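GTP pyrophosphokinase YjbM (Bacillus subtilis, PDB 5DEC) synthesises the alarmone (p)ppGpp, transferring pyrophosphate from ATP to GDP or GTP as a cooperative, allosterically regulated homotetramer. Local coordinates at residues Arg21-Glu26 with Val130-Gln135; Pro46-Thr51 with Met86-Asp91; Arg53-Ala58 with Met77-Gly82; Arg124-Val129 with Ile147-Leu152. All coordinates share one frame; numbering follows the deposited sequence.

All four contacts reach one mixed sheet. Contact 4, the most central, pairs strands 126-136 and 139-151 and divides polar side chains on one face from aliphatic and tyrosine packing on the other. Contacts 2 and 3 both join strands 49-54 and 81-87, on opposite sides of the chain's centre: contact 2 is buried and carries a bulge with a methionine-phenylalanine pair at the allosteric site, whereas contact 3 is partly open and ends in a salt bridge at the ATP and magnesium site. Contact 1 lays helix 11-38 against the sheet through a buried carboxylate beside another subunit. Contacts 2 and 4 meet where Cys87 pairs with strand 139-151.

Contact 1: Arg21-Glu26 with Val130-Gln135; sequences RQAVEE and VLYPLQ
Helix 11-38 packs across strand 126-136 of the RelA/SpoT synthetase sheet, close to a second subunit and to Lys30 of the same chain, a residue of the allosteric site. The short helix and strand segments run at 106° to each other, so side chains meet crosswise. Glu26 carries the contact. Its CG stands anti to the carbonyl carbon and the chain then runs extended, which carries the carboxylate to the edge of the Tyr132 ring, where Tyr132 OH donates to Glu26 OE1 at 2.5 Å. The carboxylate is turned 75° from the ring plane and spends the anti lone pair of OE1 on this bond. The other oxygen, OE2, takes a nearly straight bond from Gln22 NE2 one helical turn earlier (2.9 Å, 169°), also on its anti lone pair. Bonds at both oxygens limit the rotation of this buried carboxylate, and tyrosine suits the strand because its ring is apolar while its hydroxyl still donates. Beneath the polar group, Leu134 CD1 lies 3.8 Å from Gln22 CG, and the small Ala23 lets CB approach Tyr132 CD2. One water donates to Glu26 OE1 at 2.9 Å and accepts from the backbone N of Gln135.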
# COMPACT_ATOMS: atom_id res chain seq x y z
N ARG B 21 5.78 -11.88 -10.36
CA ARG B 21 5.15 -10.99 -9.39
C ARG B 21 5.99 -9.76 -9.07
O ARG B 21 5.46 -8.65 -8.92
CB ARG B 21 4.83 -11.73 -8.09
CG ARG B 21 3.73 -12.74 -8.24
CD ARG B 21 3.28 -13.30 -6.91
NE ARG B 21 2.35 -14.40 -7.16
CZ ARG B 21 2.65 -15.68 -7.01
NH1 ARG B 21 3.86 -16.05 -6.59
NH2 ARG B 21 1.73 -16.60 -7.28
N GLN B 22 7.29 -9.96 -8.93
CA GLN B 22 8.18 -8.85 -8.61
C GLN B 22 8.28 -7.89 -9.81
O GLN B 22 8.28 -6.67 -9.65
CB GLN B 22 9.57 -9.38 -8.19
CG GLN B 22 10.59 -8.28 -7.81
CD GLN B 22 10.20 -7.46 -6.60
OE1 GLN B 22 9.43 -7.91 -5.75
NE2 GLN B 22 10.73 -6.24 -6.51
N ALA B 23 8.33 -8.42 -11.02
CA ALA B 23 8.34 -7.54 -12.20
C ALA B 23 7.09 -6.66 -12.24
O ALA B 23 7.16 -5.45 -12.49
CB ALA B 23 8.43 -8.36 -13.47
N VAL B 24 5.94 -7.27 -11.99
CA VAL B 24 4.68 -6.52 -11.93
C VAL B 24 4.70 -5.44 -10.85
O VAL B 24 4.32 -4.29 -11.11
CB VAL B 24 3.48 -7.48 -11.72
CG1 VAL B 24 2.20 -6.70 -11.39
CG2 VAL B 24 3.30 -8.33 -12.97
N GLU B 25 5.17 -5.76 -9.64
CA GLU B 25 5.20 -4.72 -8.60
C GLU B 25 6.15 -3.56 -8.94
O GLU B 25 5.89 -2.38 -8.60
CB GLU B 25 5.60 -5.30 -7.23
CG GLU B 25 4.57 -6.26 -6.64
CD GLU B 25 3.14 -5.72 -6.67
OE1 GLU B 25 2.90 -4.58 -6.25
OE2 GLU B 25 2.25 -6.46 -7.13
N GLU B 26 7.28 -3.88 -9.56
CA GLU B 26 8.23 -2.83 -9.93
C GLU B 26 7.64 -1.93 -11.01
O GLU B 26 7.71 -0.72 -10.92
CB GLU B 26 9.56 -3.43 -10.39
CG GLU B 26 10.32 -4.09 -9.22
CD GLU B 26 11.71 -4.60 -9.57
OE1 GLU B 26 12.25 -4.20 -10.63
OE2 GLU B 26 12.26 -5.40 -8.78
N VAL B 130 6.70 -6.17 -23.12
CA VAL B 130 8.05 -5.70 -22.86
C VAL B 130 8.90 -6.80 -22.27
O VAL B 130 8.39 -7.74 -21.64
CB VAL B 130 8.08 -4.49 -21.86
CG1 VAL B 130 7.22 -3.33 -22.35
CG2 VAL B 130 7.64 -4.91 -20.47
N LEU B 131 10.21 -6.68 -22.46
CA LEU B 131 11.14 -7.58 -21.82
C LEU B 131 11.79 -6.82 -20.66
O LEU B 131 12.54 -5.87 -20.87
CB LEU B 131 12.18 -8.08 -22.83
CG LEU B 131 13.06 -9.25 -22.38
CD1 LEU B 131 12.20 -10.47 -22.13
CD2 LEU B 131 14.15 -9.56 -23.44
N TYR B 132 11.47 -7.23 -19.43
CA TYR B 132 11.89 -6.50 -18.24
C TYR B 132 13.09 -7.19 -17.58
O TYR B 132 12.97 -8.35 -17.17
CB TYR B 132 10.72 -6.39 -17.22
CG TYR B 132 11.03 -5.50 -16.03
CD1 TYR B 132 11.03 -4.12 -16.17
CD2 TYR B 132 11.33 -6.04 -14.79
CE1 TYR B 132 11.32 -3.29 -15.10
CE2 TYR B 132 11.63 -5.22 -13.70
CZ TYR B 132 11.62 -3.84 -13.87
OH TYR B 132 11.91 -2.99 -12.83
N PRO B 133 14.23 -6.47 -17.48
CA PRO B 133 15.49 -7.01 -16.93
C PRO B 133 15.49 -6.99 -15.40
O PRO B 133 16.10 -6.12 -14.77
CB PRO B 133 16.55 -6.05 -17.48
CG PRO B 133 15.81 -4.73 -17.55
CD PRO B 133 14.38 -5.08 -17.94
N LEU B 134 14.80 -7.97 -14.82
CA LEU B 134 14.66 -8.09 -13.38
C LEU B 134 15.97 -8.45 -12.67
O LEU B 134 16.64 -9.43 -13.04
CB LEU B 134 13.58 -9.13 -13.07
CG LEU B 134 13.21 -9.34 -11.61
CD1 LEU B 134 12.48 -8.13 -11.07
CD2 LEU B 134 12.34 -10.57 -11.51
N GLN B 135 16.36 -7.65 -11.69
CA GLN B 135 17.52 -7.93 -10.86
C GLN B 135 17.12 -8.92 -9.77
O GLN B 135 16.22 -8.63 -8.98
CB GLN B 135 18.08 -6.65 -10.24
CG GLN B 135 18.35 -5.56 -11.25
CD GLN B 135 19.31 -6.01 -12.32
OE1 GLN B 135 20.47 -6.28 -12.04
NE2 GLN B 135 18.83 -6.13 -13.56
O HOH W 1 14.92 -5.15 -10.96
O HOH W 2 14.66 -6.38 -8.26

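Contact 2: Pro46-Thr51 with Met86-Asp91; sequences PIEFVT and MCQFVD
The Phe49 ring carries Met86 on one face and the methyl CG2 of Thr51 in plane at its edge. Met86 CB sits 4.1 Å from the ring centroid, 21° off the normal, in a CH-pi contact displaced toward the rim. The thioether then bends at both chi2 and chi3 and curls along the ring, so that CE ends 3.5 Å from Phe49 CE2 while SD keeps an oblique Met-aromatic position. A flexible, unbranched methionine suits this task, since it can follow the outline of a flat ring. Phe49 CG occupies the crowded position between backbone N and carbonyl carbon (chi1 66°), which brings the ring over its strand partner. Beneath the side chains the two edges pair antiparallel: Met86 N donates to Phe49 O at 3.0 Å, nearly along the C=O axis (172° at the hydrogen). On the return side, Met86 O receives Glu48 N at 2.8 Å and, weakly, Phe49 N, the signature of a classic beta bulge. An alanine at Phe49 would probably leave CB, CG and CE of Met86 without their aromatic partner and loosen the packing against Leu152 of helix 152-167. Glu48 and Phe49 both bind the allosteric (p)ppGpp, which two neighbouring subunits share, and the side chain of Asn155, another residue of that site, touches Met86. The chemistry is consistent with an apolar, adaptable support on one face of the ring, and the bulge probably influences how Glu48 and Phe49 are presented.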
# COMPACT_ATOMS: atom_id res chain seq x y z
N PRO B 46 -2.08 11.73 -18.75
CA PRO B 46 -2.53 10.76 -19.75
C PRO B 46 -2.88 9.39 -19.15
O PRO B 46 -3.39 8.51 -19.85
CB PRO B 46 -1.34 10.67 -20.72
CG PRO B 46 -0.15 11.01 -19.88
CD PRO B 46 -0.64 12.04 -18.88
N ILE B 47 -2.61 9.23 -17.86
CA ILE B 47 -2.94 7.99 -17.16
C ILE B 47 -3.88 8.27 -16.01
O ILE B 47 -3.63 9.12 -15.16
CB ILE B 47 -1.68 7.29 -16.62
CG1 ILE B 47 -0.81 6.80 -17.79
CG2 ILE B 47 -2.05 6.16 -15.68
CD1 ILE B 47 0.46 6.11 -17.34
N GLU B 48 -4.98 7.54 -15.97
CA GLU B 48 -5.93 7.71 -14.89
C GLU B 48 -5.57 6.74 -13.74
O GLU B 48 -5.42 7.15 -12.60
CB GLU B 48 -7.35 7.48 -15.41
CG GLU B 48 -8.42 7.97 -14.49
CD GLU B 48 -8.57 9.48 -14.54
OE1 GLU B 48 -7.74 10.16 -15.19
OE2 GLU B 48 -9.52 9.99 -13.90
N PHE B 49 -5.42 5.45 -14.03
CA PHE B 49 -4.85 4.54 -13.04
C PHE B 49 -4.22 3.31 -13.69
O PHE B 49 -4.32 3.10 -14.90
CB PHE B 49 -5.90 4.12 -11.99
CG PHE B 49 -7.02 3.27 -12.54
CD1 PHE B 49 -8.12 3.85 -13.15
CD2 PHE B 49 -6.99 1.89 -12.37
CE1 PHE B 49 -9.17 3.05 -13.63
CE2 PHE B 49 -8.04 1.08 -12.85
CZ PHE B 49 -9.13 1.67 -13.48
N VAL B 50 -3.54 2.52 -12.86
CA VAL B 50 -2.73 1.40 -13.31
C VAL B 50 -3.01 0.17 -12.47
O VAL B 50 -3.00 0.27 -11.26
CB VAL B 50 -1.22 1.73 -13.23
CG1 VAL B 50 -0.39 0.57 -13.74
CG2 VAL B 50 -0.90 2.99 -14.01
N THR B 51 -3.28 -0.97 -13.10
CA THR B 51 -3.42 -2.22 -12.35
C THR B 51 -2.44 -3.24 -12.89
O THR B 51 -1.98 -3.13 -14.03
CB THR B 51 -4.84 -2.81 -12.45
OG1 THR B 51 -5.07 -3.30 -13.79
CG2 THR B 51 -5.89 -1.77 -12.08
N MET B 86 -5.09 2.55 -17.70
CA MET B 86 -6.38 3.12 -18.09
C MET B 86 -6.23 4.63 -18.32
O MET B 86 -5.66 5.32 -17.48
CB MET B 86 -7.44 2.87 -17.01
CG MET B 86 -8.34 1.68 -17.32
SD MET B 86 -7.43 0.13 -17.51
CE MET B 86 -6.87 -0.16 -15.85
N CYS B 87 -6.75 5.10 -19.44
CA CYS B 87 -6.66 6.51 -19.82
C CYS B 87 -8.05 7.13 -19.96
O CYS B 87 -8.99 6.45 -20.34
CB CYS B 87 -5.89 6.66 -21.14
SG CYS B 87 -4.33 5.75 -21.20
N GLN B 88 -8.16 8.43 -19.72
CA GLN B 88 -9.42 9.14 -19.87
C GLN B 88 -9.85 9.28 -21.31
O GLN B 88 -11.02 9.07 -21.63
CB GLN B 88 -9.27 10.52 -19.24
CG GLN B 88 -10.54 11.18 -18.84
CD GLN B 88 -10.29 12.26 -17.82
OE1 GLN B 88 -9.60 13.24 -18.11
NE2 GLN B 88 -10.81 12.08 -16.62
N PHE B 89 -8.92 9.65 -22.18
CA PHE B 89 -9.24 9.94 -23.58
C PHE B 89 -8.50 9.00 -24.54
O PHE B 89 -7.38 8.56 -24.25
CB PHE B 89 -8.89 11.39 -23.94
CG PHE B 89 -9.63 12.40 -23.12
CD1 PHE B 89 -10.94 12.74 -23.42
CD2 PHE B 89 -9.02 13.01 -22.03
CE1 PHE B 89 -11.63 13.68 -22.66
CE2 PHE B 89 -9.70 13.95 -21.25
CZ PHE B 89 -11.01 14.28 -21.56
N VAL B 90 -9.11 8.73 -25.69
CA VAL B 90 -8.49 7.91 -26.71
C VAL B 90 -7.11 8.45 -27.11
O VAL B 90 -6.17 7.66 -27.32
CB VAL B 90 -9.40 7.80 -27.96
CG1 VAL B 90 -8.65 7.23 -29.13
CG2 VAL B 90 -10.62 6.96 -27.64
N ASP B 91 -6.96 9.78 -27.19
CA ASP B 91 -5.68 10.36 -27.60
C ASP B 91 -4.59 10.19 -26.52
O ASP B 91 -3.40 10.26 -26.81
CB ASP B 91 -5.84 11.84 -27.94
CG ASP B 91 -4.88 12.29 -29.04
OD1 ASP B 91 -3.69 12.51 -28.74
OD2 ASP B 91 -5.32 12.39 -30.21

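Contact 3: Arg53-Ala58 with Met77-Gly82; sequences RVKPVA and MQDIAG
Lys55 leaves the end of strand 49-54 with its CB 3.7 Å from Ile80 O, the same carbonyl that accepts its backbone N at 2.8 Å in a nearly straight bond (169°). Farther along, CD passes 3.8 Å from Asp79 O, and after a bend at chi3 the CE methylene lies 3.6 Å from Asp79 OD2. The ammonium NZ closes on that oxygen at 2.7 Å as a salt bridge, approaching from above the carboxylate plane. Asp79 holds its CG in the crowded position between backbone N and carbonyl carbon (chi1 63°), which lifts the acid toward the lysine. The salt bridge lies just beyond the ends of antiparallel strands 49-54 and 81-87 of the synthetase sheet, whose Arg53 and Gly82 form a hydrogen-bonded pair. Asp79 binds ATP and Mg(2+), and Lys55 binds ATP and the product; here Lys55 takes OD2 of the acid and Lys63 its OD1. A long, flexible, cationic side chain suits this span; a methionine at Lys55 removes the ammonium and with it the salt bridge, and would probably leave Asp79 less firmly oriented. Below the backbone, Val54 and Ala81 form a non-hydrogen-bonded pair, and Val54 CG1 rests 4.3 Å from Ile80 CG2.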
# COMPACT_ATOMS: atom_id res chain seq x y z
N ARG B 53 -1.36 -7.74 -12.55
CA ARG B 53 -1.80 -9.06 -12.14
C ARG B 53 -0.88 -10.13 -12.71
O ARG B 53 -0.46 -10.05 -13.87
CB ARG B 53 -3.27 -9.24 -12.60
CG ARG B 53 -3.63 -10.57 -13.19
CD ARG B 53 -3.78 -11.64 -12.14
NE ARG B 53 -4.96 -11.52 -11.31
CZ ARG B 53 -6.14 -12.03 -11.63
NH1 ARG B 53 -6.29 -12.67 -12.79
NH2 ARG B 53 -7.17 -11.89 -10.81
N VAL B 54 -0.55 -11.13 -11.90
CA VAL B 54 0.07 -12.35 -12.40
C VAL B 54 -1.00 -13.43 -12.56
O VAL B 54 -1.80 -13.64 -11.67
CB VAL B 54 1.21 -12.86 -11.48
CG1 VAL B 54 1.68 -14.25 -11.90
CG2 VAL B 54 2.35 -11.88 -11.49
N LYS B 55 -0.98 -14.10 -13.71
CA LYS B 55 -1.99 -15.10 -14.03
C LYS B 55 -2.02 -16.26 -13.03
O LYS B 55 -0.98 -16.82 -12.70
CB LYS B 55 -1.72 -15.65 -15.43
CG LYS B 55 -2.96 -15.95 -16.24
CD LYS B 55 -2.68 -15.84 -17.74
CE LYS B 55 -3.92 -15.38 -18.49
NZ LYS B 55 -3.79 -15.62 -19.96
N PRO B 56 -3.21 -16.60 -12.53
CA PRO B 56 -3.32 -17.76 -11.63
C PRO B 56 -2.88 -19.04 -12.35
O PRO B 56 -3.05 -19.16 -13.56
CB PRO B 56 -4.80 -17.79 -11.25
CG PRO B 56 -5.31 -16.41 -11.53
CD PRO B 56 -4.50 -15.91 -12.70
N VAL B 57 -2.30 -19.97 -11.59
CA VAL B 57 -1.77 -21.21 -12.14
C VAL B 57 -2.79 -21.96 -13.00
O VAL B 57 -2.45 -22.46 -14.08
CB VAL B 57 -1.28 -22.12 -11.00
CG1 VAL B 57 -0.67 -23.38 -11.56
CG2 VAL B 57 -0.27 -21.38 -10.15
N ALA B 58 -4.03 -22.03 -12.53
CA ALA B 58 -5.12 -22.66 -13.27
C ALA B 58 -5.28 -22.02 -14.64
O ALA B 58 -5.43 -22.71 -15.65
CB ALA B 58 -6.42 -22.57 -12.48
N MET B 77 4.94 -17.83 -22.82
CA MET B 77 3.67 -17.13 -22.67
C MET B 77 3.93 -15.66 -22.34
O MET B 77 4.69 -15.33 -21.42
CB MET B 77 2.81 -17.79 -21.59
CG MET B 77 1.33 -17.48 -21.66
SD MET B 77 0.34 -18.49 -20.54
CE MET B 77 0.76 -20.14 -21.14
N GLN B 78 3.29 -14.78 -23.09
CA GLN B 78 3.58 -13.36 -23.03
C GLN B 78 2.83 -12.63 -21.92
O GLN B 78 3.16 -11.49 -21.61
CB GLN B 78 3.26 -12.70 -24.36
CG GLN B 78 4.16 -13.12 -25.48
CD GLN B 78 3.81 -12.40 -26.76
OE1 GLN B 78 2.65 -12.03 -26.98
NE2 GLN B 78 4.81 -12.19 -27.62
N ASP B 79 1.81 -13.26 -21.35
CA ASP B 79 0.93 -12.56 -20.43
C ASP B 79 0.79 -13.24 -19.07
O ASP B 79 -0.21 -13.05 -18.38
CB ASP B 79 -0.45 -12.38 -21.05
CG ASP B 79 -1.12 -13.71 -21.32
OD1 ASP B 79 -0.41 -14.71 -21.56
OD2 ASP B 79 -2.37 -13.75 -21.29
N ILE B 80 1.79 -14.01 -18.68
CA ILE B 80 1.83 -14.53 -17.33
C ILE B 80 1.83 -13.33 -16.39
O ILE B 80 1.08 -13.30 -15.40
CB ILE B 80 3.06 -15.42 -17.12
CG1 ILE B 80 2.92 -16.67 -17.99
CG2 ILE B 80 3.20 -15.81 -15.65
CD1 ILE B 80 4.18 -17.49 -18.08
N ALA B 81 2.65 -12.34 -16.72
CA ALA B 81 2.62 -11.06 -16.02
C ALA B 81 1.90 -10.03 -16.88
O ALA B 81 2.16 -9.94 -18.09
CB ALA B 81 4.02 -10.59 -15.70
N GLY B 82 0.99 -9.27 -16.28
CA GLY B 82 0.25 -8.28 -17.07
C GLY B 82 -0.02 -6.99 -16.32
O GLY B 82 -0.28 -7.00 -15.11

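Contact 4: Arg124-Val129 with Ile147-Leu152; sequences RSYHLV and IQIRTL
Gln148 OE1 gathers the polar bonds of this hairpin. Ser125 OG donates to it at 2.8 Å, in the carbonyl plane and on a lone pair, while Arg150 NE and NH2 reach the same oxygen by weak, bent bonds. The extended Arg150 chain brings its guanidinium alongside, with Ser125 OG beside the rim of that flat group, and its NH1 bonds Asn155. The Gln148 amide lies over one face of the His127 imidazole, planes 28° apart, and Gln148 CG makes a CH-pi contact 3.8 Å from the centroid of the His127 ring. His127 NE2 is hydrogen-bonded to Tyr123 OH; the Gln148 amide is stacked on the ring, its OE1 badly angled for a bond to NE2. Between these side chains the antiparallel strands 126-136 and 139-151 run a regular ladder, with Leu128 N to Ile147 O at 2.8 Å and Ile149 N to Tyr126 O also at 2.8 Å. The other face is apolar: Tyr126 CD2 lies 3.7 Å from Ile149 CD1, and Leu128 CD1 packs 3.9 Å from Ile147 CB, the branched isoleucines filling the space beside ring and leucine. Gln148 NE2 bonds Glu146, the inferred proton acceptor, and His127 binds the product. This suggests that the amide steadies both, while the nearby Arg150 cation would tend to disfavour a protonated His127.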
# COMPACT_ATOMS: atom_id res chain seq x y z
N ARG B 124 -11.93 -3.57 -27.56
CA ARG B 124 -11.05 -2.45 -27.87
C ARG B 124 -9.92 -2.37 -26.82
O ARG B 124 -10.21 -2.28 -25.62
CB ARG B 124 -11.89 -1.18 -27.89
CG ARG B 124 -12.95 -1.20 -28.98
CD ARG B 124 -14.09 -0.23 -28.66
NE ARG B 124 -13.66 1.15 -28.49
CZ ARG B 124 -13.99 1.91 -27.45
NH1 ARG B 124 -14.73 1.41 -26.46
NH2 ARG B 124 -13.56 3.16 -27.38
N SER B 125 -8.66 -2.39 -27.27
CA SER B 125 -7.49 -2.33 -26.38
C SER B 125 -6.19 -2.25 -27.19
O SER B 125 -6.09 -2.82 -28.28
CB SER B 125 -7.44 -3.54 -25.44
OG SER B 125 -6.41 -3.44 -24.48
N TYR B 126 -5.20 -1.53 -26.68
CA TYR B 126 -3.87 -1.60 -27.28
C TYR B 126 -2.96 -2.49 -26.45
O TYR B 126 -2.87 -2.31 -25.24
CB TYR B 126 -3.27 -0.21 -27.41
CG TYR B 126 -1.86 -0.22 -27.95
CD1 TYR B 126 -1.62 -0.24 -29.31
CD2 TYR B 126 -0.77 -0.22 -27.08
CE1 TYR B 126 -0.33 -0.24 -29.81
CE2 TYR B 126 0.52 -0.23 -27.57
CZ TYR B 126 0.73 -0.24 -28.93
OH TYR B 126 2.02 -0.24 -29.42
N HIS B 127 -2.25 -3.41 -27.09
CA HIS B 127 -1.35 -4.29 -26.37
C HIS B 127 0.10 -4.06 -26.75
O HIS B 127 0.42 -3.85 -27.93
CB HIS B 127 -1.67 -5.77 -26.63
CG HIS B 127 -3.04 -6.20 -26.20
ND1 HIS B 127 -3.37 -7.52 -26.00
CD2 HIS B 127 -4.16 -5.49 -25.91
CE1 HIS B 127 -4.63 -7.61 -25.63
NE2 HIS B 127 -5.13 -6.38 -25.57
N LEU B 128 0.98 -4.10 -25.76
CA LEU B 128 2.38 -4.29 -26.07
C LEU B 128 3.01 -5.26 -25.07
O LEU B 128 2.47 -5.50 -23.99
CB LEU B 128 3.14 -2.97 -26.12
CG LEU B 128 3.19 -2.02 -24.94
CD1 LEU B 128 4.36 -2.34 -24.06
CD2 LEU B 128 3.33 -0.63 -25.50
N VAL B 129 4.15 -5.82 -25.44
CA VAL B 129 4.84 -6.77 -24.59
C VAL B 129 6.25 -6.24 -24.37
O VAL B 129 6.92 -5.91 -25.34
CB VAL B 129 4.91 -8.16 -25.23
CG1 VAL B 129 5.67 -9.10 -24.32
CG2 VAL B 129 3.50 -8.69 -25.54
N ILE B 147 1.61 -5.35 -21.42
CA ILE B 147 1.04 -4.09 -20.96
C ILE B 147 -0.11 -3.73 -21.91
O ILE B 147 0.11 -3.60 -23.11
CB ILE B 147 2.05 -2.94 -20.97
CG1 ILE B 147 3.29 -3.27 -20.12
CG2 ILE B 147 1.36 -1.65 -20.46
CD1 ILE B 147 4.30 -2.15 -20.09
N GLN B 148 -1.32 -3.61 -21.40
CA GLN B 148 -2.44 -3.13 -22.22
C GLN B 148 -2.77 -1.69 -21.88
O GLN B 148 -2.64 -1.28 -20.73
CB GLN B 148 -3.69 -3.99 -22.04
CG GLN B 148 -3.51 -5.47 -22.32
CD GLN B 148 -4.85 -6.18 -22.41
OE1 GLN B 148 -5.87 -5.56 -22.72
NE2 GLN B 148 -4.87 -7.46 -22.08
N ILE B 149 -3.16 -0.91 -22.89
CA ILE B 149 -3.55 0.47 -22.67
C ILE B 149 -5.01 0.61 -23.16
O ILE B 149 -5.32 0.23 -24.28
CB ILE B 149 -2.63 1.43 -23.41
CG1 ILE B 149 -1.16 0.99 -23.24
CG2 ILE B 149 -2.85 2.90 -22.93
CD1 ILE B 149 -0.20 1.82 -24.07
N ARG B 150 -5.89 1.14 -22.31
CA ARG B 150 -7.32 1.19 -22.59
C ARG B 150 -7.92 2.47 -22.11
O ARG B 150 -7.46 3.01 -21.11
CB ARG B 150 -8.06 0.04 -21.88
CG ARG B 150 -7.60 -1.36 -22.18
CD ARG B 150 -8.28 -2.33 -21.23
NE ARG B 150 -8.14 -3.71 -21.64
CZ ARG B 150 -8.68 -4.73 -20.99
NH1 ARG B 150 -9.39 -4.51 -19.89
NH2 ARG B 150 -8.53 -5.97 -21.45
N THR B 151 -8.98 2.96 -22.75
CA THR B 151 -9.76 4.01 -22.10
C THR B 151 -10.56 3.37 -20.99
O THR B 151 -10.70 2.15 -20.93
CB THR B 151 -10.72 4.76 -23.06
OG1 THR B 151 -11.65 3.82 -23.62
CG2 THR B 151 -9.96 5.45 -24.20
N LEU B 152 -11.09 4.21 -20.10
CA LEU B 152 -11.96 3.78 -19.03
C LEU B 152 -13.16 2.98 -19.57
O LEU B 152 -13.54 1.95 -19.01
CB LEU B 152 -12.44 4.99 -18.22
CG LEU B 152 -11.36 5.78 -17.46
CD1 LEU B 152 -11.89 7.12 -16.90
CD2 LEU B 152 -10.78 4.94 -16.34